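Local atomic coordinates of putative protein (Neisseria meningitidis, PDB entry 2O3G), a protein that is a membrane protein of the UPF0053 family that may bind flavin adenine dinucleotide, represented here by its transporter-associated domain. Residues H69-E74 against V86-L91. Residues are numbered along the deposited sequence; the frame is centred on the assembly and turned at random.
With EDO (1,2-ethanediol), chain C.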
loop_
_atom_site.group_PDB
_atom_site.type_symbol
_atom_site.label_atom_id
_atom_site.label_comp_id
_atom_site.label_asym_id
_atom_site.label_seq_id
_atom_site.Cartn_x
_atom_site.Cartn_y
_atom_site.Cartn_z
ATOM N N HIS A 69 -2.958 4.386 -9.117
ATOM C CA HIS A 69 -2.060 4.751 -10.169
ATOM C C HIS A 69 -1.416 3.601 -10.911
ATOM O O HIS A 69 -0.197 3.633 -11.158
ATOM C CB HIS A 69 -0.951 5.656 -9.690
ATOM C CG HIS A 69 -1.374 7.075 -9.555
ATOM N ND1 HIS A 69 -2.218 7.507 -8.530
ATOM C CD2 HIS A 69 -1.129 8.154 -10.332
ATOM C CE1 HIS A 69 -2.445 8.799 -8.653
ATOM N NE2 HIS A 69 -1.780 9.220 -9.725
ATOM N N GLY A 70 -2.228 2.617 -11.316
ATOM C CA GLY A 70 -1.723 1.565 -12.170
ATOM C C GLY A 70 -1.160 0.353 -11.428
ATOM O O GLY A 70 -0.607 -0.524 -12.058
ATOM N N TRP A 71 -1.243 0.342 -10.102
ATOM C CA TRP A 71 -0.774 -0.769 -9.321
ATOM C C TRP A 71 -1.868 -1.214 -8.349
ATOM O O TRP A 71 -2.810 -0.460 -8.086
ATOM C CB TRP A 71 0.401 -0.363 -8.536
ATOM C CG TRP A 71 1.505 0.171 -9.283
ATOM C CD1 TRP A 71 1.627 1.398 -9.727
ATOM C CD2 TRP A 71 2.751 -0.490 -9.570
ATOM N NE1 TRP A 71 2.875 1.581 -10.348
ATOM C CE2 TRP A 71 3.562 0.420 -10.265
ATOM C CE3 TRP A 71 3.210 -1.797 -9.399
ATOM C CZ2 TRP A 71 4.815 0.104 -10.728
ATOM C CZ3 TRP A 71 4.497 -2.115 -9.841
ATOM C CH2 TRP A 71 5.283 -1.168 -10.502
ATOM N N ARG A 72 -1.748 -2.446 -7.854
ATOM C CA ARG A 72 -2.658 -3.065 -6.867
ATOM C C ARG A 72 -1.890 -3.358 -5.595
ATOM O O ARG A 72 -0.708 -3.735 -5.619
ATOM C CB ARG A 72 -3.124 -4.366 -7.413
ATOM C CG ARG A 72 -4.044 -5.074 -6.535
ATOM C CD ARG A 72 -4.876 -5.993 -7.370
ATOM N NE ARG A 72 -6.058 -5.288 -7.796
ATOM C CZ ARG A 72 -7.059 -5.800 -8.516
ATOM N NH1 ARG A 72 -7.071 -7.075 -8.888
ATOM N NH2 ARG A 72 -8.064 -5.011 -8.851
ATOM N N PHE A 73 -2.530 -3.143 -4.463
ATOM C CA PHE A 73 -1.826 -3.298 -3.194
ATOM C C PHE A 73 -2.669 -4.185 -2.400
ATOM O O PHE A 73 -3.850 -3.910 -2.250
ATOM C CB PHE A 73 -1.730 -1.970 -2.544
ATOM C CG PHE A 73 -0.751 -1.069 -3.225
ATOM C CD1 PHE A 73 0.539 -1.036 -2.826
ATOM C CD2 PHE A 73 -1.145 -0.267 -4.283
ATOM C CE1 PHE A 73 1.439 -0.148 -3.450
ATOM C CE2 PHE A 73 -0.248 0.598 -4.865
ATOM C CZ PHE A 73 1.049 0.644 -4.451
ATOM N N GLU A 74 -2.118 -5.308 -1.967
ATOM C CA GLU A 74 -3.000 -6.320 -1.370
ATOM C C GLU A 74 -2.469 -6.780 -0.064
ATOM O O GLU A 74 -1.285 -7.083 0.071
ATOM C CB GLU A 74 -3.126 -7.521 -2.282
ATOM C CG GLU A 74 -4.100 -8.589 -1.770
ATOM C CD GLU A 74 -4.127 -9.849 -2.641
ATOM O OE1 GLU A 74 -3.289 -9.985 -3.583
ATOM O OE2 GLU A 74 -4.999 -10.708 -2.394
ATOM N N VAL A 86 2.330 -6.361 2.284
ATOM C CA VAL A 86 1.479 -6.164 1.123
ATOM C C VAL A 86 2.148 -6.611 -0.179
ATOM O O VAL A 86 3.401 -6.558 -0.336
ATOM C CB VAL A 86 0.772 -4.755 1.129
ATOM C CG1 VAL A 86 1.394 -3.874 2.128
ATOM C CG2 VAL A 86 0.797 -4.102 -0.228
ATOM N N LYS A 87 1.321 -7.156 -1.057
ATOM C CA LYS A 87 1.775 -7.688 -2.368
ATOM C C LYS A 87 1.439 -6.655 -3.455
ATOM O O LYS A 87 0.260 -6.319 -3.647
ATOM C CB LYS A 87 1.035 -9.018 -2.706
ATOM C CG LYS A 87 1.579 -9.785 -3.972
ATOM C CD LYS A 87 0.696 -10.920 -4.569
ATOM C CE LYS A 87 1.597 -11.931 -5.399
ATOM N NZ LYS A 87 3.156 -12.085 -4.995
ATOM N N ILE A 88 2.476 -6.136 -4.123
ATOM C CA ILE A 88 2.279 -5.213 -5.219
ATOM C C ILE A 88 2.212 -5.977 -6.559
ATOM O O ILE A 88 3.245 -6.660 -6.978
ATOM C CB ILE A 88 3.456 -4.311 -5.456
ATOM C CG1 ILE A 88 4.161 -3.727 -4.229
ATOM C CG2 ILE A 88 2.945 -3.211 -6.172
ATOM C CD1 ILE A 88 3.367 -2.876 -3.337
ATOM N N THR A 89 1.059 -5.876 -7.240
ATOM C CA THR A 89 0.998 -6.190 -8.667
ATOM C C THR A 89 0.676 -5.016 -9.695
ATOM O O THR A 89 0.442 -3.870 -9.267
ATOM C CB THR A 89 0.166 -7.425 -8.927
ATOM O OG1 THR A 89 -1.227 -7.226 -8.630
ATOM C CG2 THR A 89 0.740 -8.630 -8.159
ATOM N N LYS A 90 0.678 -5.294 -11.033
ATOM C CA LYS A 90 0.361 -4.300 -12.098
ATOM C C LYS A 90 -1.117 -4.277 -12.599
ATOM O O LYS A 90 -1.756 -5.326 -12.745
ATOM C CB LYS A 90 1.299 -4.469 -13.250
ATOM C CG LYS A 90 2.357 -3.453 -13.305
ATOM C CD LYS A 90 1.808 -2.437 -14.112
ATOM C CE LYS A 90 2.442 -1.082 -13.968
ATOM N NZ LYS A 90 1.233 -0.307 -14.500
ATOM N N LEU A 91 -1.739 -3.123 -12.802
ATOM C CA LEU A 91 -3.071 -3.217 -13.301
ATOM C C LEU A 91 -2.960 -3.275 -14.832
ATOM O O LEU A 91 -1.879 -2.832 -15.339
ATOM C CB LEU A 91 -3.912 -2.083 -12.799
ATOM C CG LEU A 91 -4.770 -2.500 -11.620
ATOM C CD1 LEU A 91 -4.729 -3.966 -11.452
ATOM C CD2 LEU A 91 -4.227 -1.870 -10.438
HETATM C C1 EDO C . -6.562 6.203 -9.066
HETATM O O1 EDO C . -5.415 5.345 -9.185
HETATM C C2 EDO C . -6.153 7.327 -8.114
HETATM O O2 EDO C . -6.760 7.023 -6.862
#
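The aliphatic end of Lys90 lies across one face of the Trp71 indole, with CE 4.2 Å from the centroid of the six-membered ring in a CH-pi contact. Lys90 NZ sits 4.9 Å from the centroid of the Trp71 five-membered ring, 11° off the normal, a cation-pi arrangement. A bend at chi2 (-91°) folds the lysine back over the indole; Leu34 and Leu36, from loops, also touch the Trp71 side chain. Ile88 CG2 meets Trp71 CE3 obliquely, while the Ile88 and Phe73 side chains lie side by side, with Ile88 CD1 3.3 Å from Phe73 CE1. Val86 CG2 reaches the edge of the phenylalanine ring, 4.0 Å from Phe73 CD1. On the other face of the sheet, Thr89 OG1 packs beside Arg72 CB. Leu91, just past the strand end, lays CD1 over the Arg72 guanidinium, offset toward its rim; Asp67 pairs with Arg72 NE.

Strands 71-79 and 82-90 form an antiparallel hairpin, the inner pair of the domain's sheet, flanked by 65-68 and 20-22. Arg72 N donates to Thr89 O at 3.0 Å, and Lys87 N to Glu74 O at 2.8 Å. Beyond the Trp71–Lys90 pair, Gly70 O accepts both Leu91 N (2.9 Å, 172° at the hydrogen) and Lys90 NZ (3.1 Å). The ammonium is thus shared between a carbonyl and an indole face, which probably stabilises its charge and holds the lysine chain across the tryptophan. Phe73 and Val86 pack against helix 48-56, while Lys90 puts a charge on the same face as Phe73 and Ile88; Arg72, Glu74, Lys87 and Thr89 make the other face polar.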